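Local atomic coordinates of probable acetyltransferase (Agrobacterium tumefaciens, PDB entry 2GE3), a protein that binds acetyl coenzyme A and, as a member of the GNAT family, probably transfers its acetyl group to an acceptor substrate. Residues 124-129 / 162-167. Sequence-based numbering, arbitrary orientation.
With ACO (acetyl coenzyme *a), chain E.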
ATOM      1  N   LEU A 124       7.943  -5.259   1.315  1.00 25.03           N
ATOM      2  CA  LEU A 124       7.366  -6.279   0.433  1.00 25.16           C
ATOM      3  C   LEU A 124       6.267  -7.008   1.159  1.00 26.79           C
ATOM      4  O   LEU A 124       6.172  -7.018   2.414  1.00 27.44           O
ATOM      5  CB  LEU A 124       8.448  -7.237  -0.136  1.00 24.98           C
ATOM      6  CG  LEU A 124       9.291  -8.155   0.715  1.00 24.24           C
ATOM      7  CD1 LEU A 124       8.435  -9.383   1.318  1.00 22.16           C
ATOM      8  CD2 LEU A 124      10.488  -8.607  -0.083  1.00 23.18           C
ATOM      9  N   SER A 125       5.363  -7.548   0.371  1.00 28.70           N
ATOM     10  CA  SER A 125       4.315  -8.450   0.851  1.00 29.56           C
ATOM     11  C   SER A 125       4.463  -9.779   0.140  1.00 28.23           C
ATOM     12  O   SER A 125       4.685  -9.769  -1.044  1.00 29.43           O
ATOM     13  CB  SER A 125       2.975  -7.853   0.477  1.00 29.52           C
ATOM     14  OG  SER A 125       2.720  -6.884   1.525  1.00 42.23           O
ATOM     15  N   VAL A 126       4.344 -10.899   0.840  1.00 25.14           N
ATOM     16  CA  VAL A 126       4.474 -12.207   0.248  1.00 24.38           C
ATOM     17  C   VAL A 126       3.362 -13.157   0.746  1.00 26.25           C
ATOM     18  O   VAL A 126       3.004 -13.118   1.933  1.00 26.06           O
ATOM     19  CB  VAL A 126       5.926 -12.768   0.504  1.00 23.78           C
ATOM     20  CG1 VAL A 126       6.219 -12.936   2.052  1.00 17.49           C
ATOM     21  CG2 VAL A 126       6.169 -14.001  -0.213  1.00 20.30           C
ATOM     22  N   HIS A 127       2.840 -14.010  -0.144  1.00 25.96           N
ATOM     23  CA  HIS A 127       1.868 -14.999   0.266  1.00 24.90           C
ATOM     24  C   HIS A 127       2.456 -15.941   1.282  1.00 25.20           C
ATOM     25  O   HIS A 127       3.591 -16.432   1.121  1.00 25.29           O
ATOM     26  CB  HIS A 127       1.254 -15.779  -0.934  1.00 23.92           C
ATOM     27  CG  HIS A 127       0.567 -14.928  -1.955  1.00 24.17           C
ATOM     28  ND1 HIS A 127       0.148 -15.418  -3.169  1.00 32.95           N
ATOM     29  CD2 HIS A 127       0.227 -13.614  -1.960  1.00 28.76           C
ATOM     30  CE1 HIS A 127      -0.371 -14.442  -3.893  1.00 30.62           C
ATOM     31  NE2 HIS A 127      -0.300 -13.329  -3.197  1.00 31.18           N
ATOM     32  N   ALA A 128       1.679 -16.232   2.333  1.00 25.89           N
ATOM     33  CA  ALA A 128       2.189 -17.019   3.478  1.00 26.82           C
ATOM     34  C   ALA A 128       2.605 -18.426   3.056  1.00 27.43           C
ATOM     35  O   ALA A 128       3.439 -19.087   3.719  1.00 27.60           O
ATOM     36  CB  ALA A 128       1.216 -17.073   4.689  1.00 24.55           C
ATOM     37  N   ASP A 129       2.015 -18.885   1.968  1.00 28.24           N
ATOM     38  CA  ASP A 129       2.332 -20.184   1.442  1.00 29.91           C
ATOM     39  C   ASP A 129       3.434 -20.179   0.324  1.00 28.98           C
ATOM     40  O   ASP A 129       3.815 -21.231  -0.162  1.00 26.82           O
ATOM     41  CB  ASP A 129       1.041 -20.900   1.021  1.00 31.79           C
ATOM     42  CG  ASP A 129       0.324 -20.217  -0.178  1.00 40.40           C
ATOM     43  OD1 ASP A 129       0.775 -19.136  -0.655  1.00 45.60           O
ATOM     44  OD2 ASP A 129      -0.717 -20.779  -0.663  1.00 49.84           O
ATOM     45  N   LEU A 162       2.325 -12.078   4.304  1.00 25.00           N
ATOM     46  CA  LEU A 162       3.328 -11.683   5.299  1.00 23.60           C
ATOM     47  C   LEU A 162       3.963 -10.444   4.845  1.00 23.24           C
ATOM     48  O   LEU A 162       4.397 -10.329   3.675  1.00 22.61           O
ATOM     49  CB  LEU A 162       4.441 -12.731   5.431  1.00 21.86           C
ATOM     50  CG  LEU A 162       3.966 -14.162   5.775  1.00 19.39           C
ATOM     51  CD1 LEU A 162       5.131 -15.149   5.978  1.00 19.17           C
ATOM     52  CD2 LEU A 162       2.971 -14.235   6.968  1.00 19.97           C
ATOM     53  N   ASN A 163       4.081  -9.519   5.772  1.00 22.93           N
ATOM     54  CA  ASN A 163       4.816  -8.262   5.477  1.00 23.73           C
ATOM     55  C   ASN A 163       6.200  -8.352   5.975  1.00 23.04           C
ATOM     56  O   ASN A 163       6.404  -8.789   7.078  1.00 23.37           O
ATOM     57  CB  ASN A 163       4.159  -7.068   6.184  1.00 25.48           C
ATOM     58  CG  ASN A 163       2.817  -6.797   5.606  1.00 29.56           C
ATOM     59  OD1 ASN A 163       2.756  -6.619   4.434  1.00 33.30           O
ATOM     60  ND2 ASN A 163       1.733  -6.899   6.393  1.00 33.45           N
HETATM   61  N   MSE A 164       7.138  -7.875   5.197  1.00 22.81           N
HETATM   62  CA  MSE A 164       8.541  -8.017   5.562  1.00 25.93           C
HETATM   63  C   MSE A 164       9.181  -6.715   5.121  1.00 24.80           C
HETATM   64  O   MSE A 164       8.653  -6.059   4.247  1.00 25.20           O
HETATM   65  CB  MSE A 164       9.162  -9.208   4.842  1.00 23.76           C
HETATM   66  CG  MSE A 164       8.390 -10.601   5.144  1.00 24.63           C
HETATM   67 SE   MSE A 164       9.529 -11.974   4.271  1.00 39.00          SE
HETATM   68  CE  MSE A 164      11.057 -11.974   5.640  1.00 21.18           C
ATOM     69  N   ALA A 165      10.306  -6.364   5.723  1.00 23.89           N
ATOM     70  CA  ALA A 165      11.021  -5.161   5.374  1.00 25.73           C
ATOM     71  C   ALA A 165      12.534  -5.247   5.695  1.00 24.45           C
ATOM     72  O   ALA A 165      12.982  -6.009   6.595  1.00 23.98           O
ATOM     73  CB  ALA A 165      10.384  -3.947   6.029  1.00 24.61           C
ATOM     74  N   ILE A 166      13.304  -4.468   4.957  1.00 23.92           N
ATOM     75  CA  ILE A 166      14.724  -4.283   5.268  1.00 25.85           C
ATOM     76  C   ILE A 166      15.014  -2.820   5.479  1.00 25.95           C
ATOM     77  O   ILE A 166      14.441  -1.977   4.808  1.00 26.24           O
ATOM     78  CB  ILE A 166      15.643  -4.939   4.151  1.00 25.36           C
ATOM     79  CG1 ILE A 166      17.031  -5.312   4.672  1.00 29.64           C
ATOM     80  CG2 ILE A 166      15.621  -4.091   2.857  1.00 27.81           C
ATOM     81  CD1 ILE A 166      17.780  -6.383   3.692  1.00 29.36           C
ATOM     82  N   ILE A 167      15.887  -2.500   6.439  1.00 28.21           N
ATOM     83  CA  ILE A 167      16.266  -1.103   6.696  1.00 28.84           C
ATOM     84  C   ILE A 167      17.777  -0.999   6.447  1.00 29.54           C
ATOM     85  O   ILE A 167      18.550  -1.830   6.969  1.00 26.29           O
ATOM     86  CB  ILE A 167      15.819  -0.540   8.082  1.00 29.59           C
ATOM     87  CG1 ILE A 167      14.342  -0.128   8.071  1.00 31.20           C
ATOM     88  CG2 ILE A 167      16.646   0.735   8.522  1.00 27.11           C
ATOM     89  CD1 ILE A 167      13.721  -0.734   9.101  1.00 34.38           C
TER
HETATM   90  N1A ACO E1301      10.745 -24.137   0.660  1.00 27.30           N
HETATM   91  C2A ACO E1301      11.708 -23.614   1.420  1.00 26.45           C
HETATM   92  N3A ACO E1301      12.819 -23.098   0.865  1.00 28.57           N
HETATM   93  C4A ACO E1301      13.003 -23.125  -0.479  1.00 24.63           C
HETATM   94  C5A ACO E1301      11.998 -23.654  -1.353  1.00 27.84           C
HETATM   95  C6A ACO E1301      10.808 -24.194  -0.705  1.00 28.23           C
HETATM   96  N6A ACO E1301       9.816 -24.692  -1.555  1.00 27.35           N
HETATM   97  N7A ACO E1301      12.475 -23.600  -2.661  1.00 25.35           N
HETATM   98  C8A ACO E1301      13.674 -23.016  -2.648  1.00 23.91           C
HETATM   99  N9A ACO E1301      13.990 -22.773  -1.347  1.00 27.10           N
HETATM  100  C1B ACO E1301      15.197 -22.111  -0.926  1.00 26.83           C
HETATM  101  C2B ACO E1301      16.471 -22.502  -1.656  1.00 28.46           C
HETATM  102  O2B ACO E1301      17.053 -23.569  -0.876  1.00 29.50           O
HETATM  103  C3B ACO E1301      17.169 -21.140  -1.534  1.00 32.14           C
HETATM  104  O3B ACO E1301      17.575 -20.957  -0.168  1.00 39.90           O
HETATM  105  P3B ACO E1301      19.010 -21.411   0.488  1.00 43.51           P
HETATM  106  O7A ACO E1301      19.162 -22.927   0.550  1.00 49.48           O
HETATM  107  O8A ACO E1301      18.739 -20.823   1.875  1.00 46.38           O
HETATM  108  O9A ACO E1301      20.038 -20.920  -0.477  1.00 45.26           O
HETATM  109  C4B ACO E1301      16.082 -20.080  -1.717  1.00 29.90           C
HETATM  110  O4B ACO E1301      14.908 -20.716  -1.228  1.00 28.96           O
HETATM  111  C5B ACO E1301      15.861 -19.738  -3.217  1.00 29.70           C
HETATM  112  O5B ACO E1301      16.928 -18.901  -3.638  1.00 21.21           O
HETATM  113  P1A ACO E1301      17.192 -18.472  -5.101  1.00 26.44           P
HETATM  114  O1A ACO E1301      18.050 -17.275  -4.941  1.00 29.36           O
HETATM  115  O2A ACO E1301      17.624 -19.807  -5.669  1.00 29.82           O
HETATM  116  O3A ACO E1301      15.690 -18.060  -5.558  1.00 24.09           O
HETATM  117  P2A ACO E1301      15.060 -17.918  -6.982  1.00 25.95           P
HETATM  118  O4A ACO E1301      15.986 -17.715  -8.140  1.00 28.81           O
HETATM  119  O5A ACO E1301      14.126 -19.095  -7.066  1.00 23.99           O
HETATM  120  O6A ACO E1301      14.207 -16.522  -6.796  1.00 24.13           O
HETATM  121  CBP ACO E1301      11.824 -16.108  -6.436  1.00 26.35           C
HETATM  122  CCP ACO E1301      13.169 -16.488  -5.793  1.00 20.44           C
HETATM  123  CDP ACO E1301      10.731 -16.263  -5.327  1.00 19.66           C
HETATM  124  CEP ACO E1301      11.851 -14.684  -6.991  1.00 22.53           C
HETATM  125  CAP ACO E1301      11.479 -16.980  -7.711  1.00 25.06           C
HETATM  126  OAP ACO E1301      11.463 -18.312  -7.263  1.00 23.00           O
HETATM  127  C9P ACO E1301      10.181 -16.754  -8.434  1.00 24.39           C
HETATM  128  O9P ACO E1301      10.129 -15.940  -9.355  1.00 26.41           O
HETATM  129  N8P ACO E1301       9.097 -17.471  -8.073  1.00 22.09           N
HETATM  130  C7P ACO E1301       7.797 -17.159  -8.712  1.00 18.57           C
HETATM  131  C6P ACO E1301       7.339 -15.728  -8.521  1.00 19.76           C
HETATM  132  C5P ACO E1301       7.418 -15.133  -7.136  1.00 19.64           C
HETATM  133  O5P ACO E1301       7.185 -15.778  -6.118  1.00 23.36           O
HETATM  134  N4P ACO E1301       7.695 -13.824  -7.082  1.00 24.43           N
HETATM  135  C3P ACO E1301       8.120 -13.205  -5.843  1.00 29.40           C
HETATM  136  C2P ACO E1301       6.964 -13.191  -4.873  1.00 42.06           C
HETATM  137  S1P ACO E1301       5.707 -12.073  -5.444  1.00 51.74           S
HETATM  138  C   ACO E1301       5.552 -11.887  -3.791  1.00 46.42           C
HETATM  139  O   ACO E1301       6.507 -12.143  -3.109  1.00 44.11           O
HETATM  140  CH3 ACO E1301       4.240 -11.309  -3.321  1.00 47.99           C
HETATM  141  O   HOH W   1       4.279  -4.772   3.117  1.00 36.80           O
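Leu124 and Val126 pair with Met164 and Leu162 in an antiparallel ladder that joins strands 121-127 and 158-167 in the C-terminal half of the GNAT fold, beside the acetyl end of the cofactor. Four backbone hydrogen bonds hold it. Leu124 and Met164 exchange two of 3.1 Å (Leu124 N to Met164 O, Met164 N to Leu124 O); of the two between Val126 and Leu162, Leu162 N to Val126 O is the shortest of the four, at 2.7 Å and nearly straight (173°). Apolar contacts fill the face turned to helix 131-140. There Leu124 and Met164, a selenomethionine, run side by side, Leu124 CD1 resting 3.6 Å from Met164 CB, while Val126 CG1, set between its own backbone N and carbonyl carbon (chi1 62°), reaches Leu162 CB at 3.8 Å and Met164 SE at 4.1 Å. The other methyl of Val126, CG2, anti to the backbone N, lies 3.5 Å from the acetyl O of the cofactor. Beyond the strand end, Ala128 CB meets Leu162 CD2. On the opposite face the non-hydrogen-bonded pair Ser125 and Asn163 is polar: Ser125 OG stands 2.9 Å from Asn163 OD1, and one water donates to both Leu124 O and Asn163 OD1, the latter at 2.7 Å.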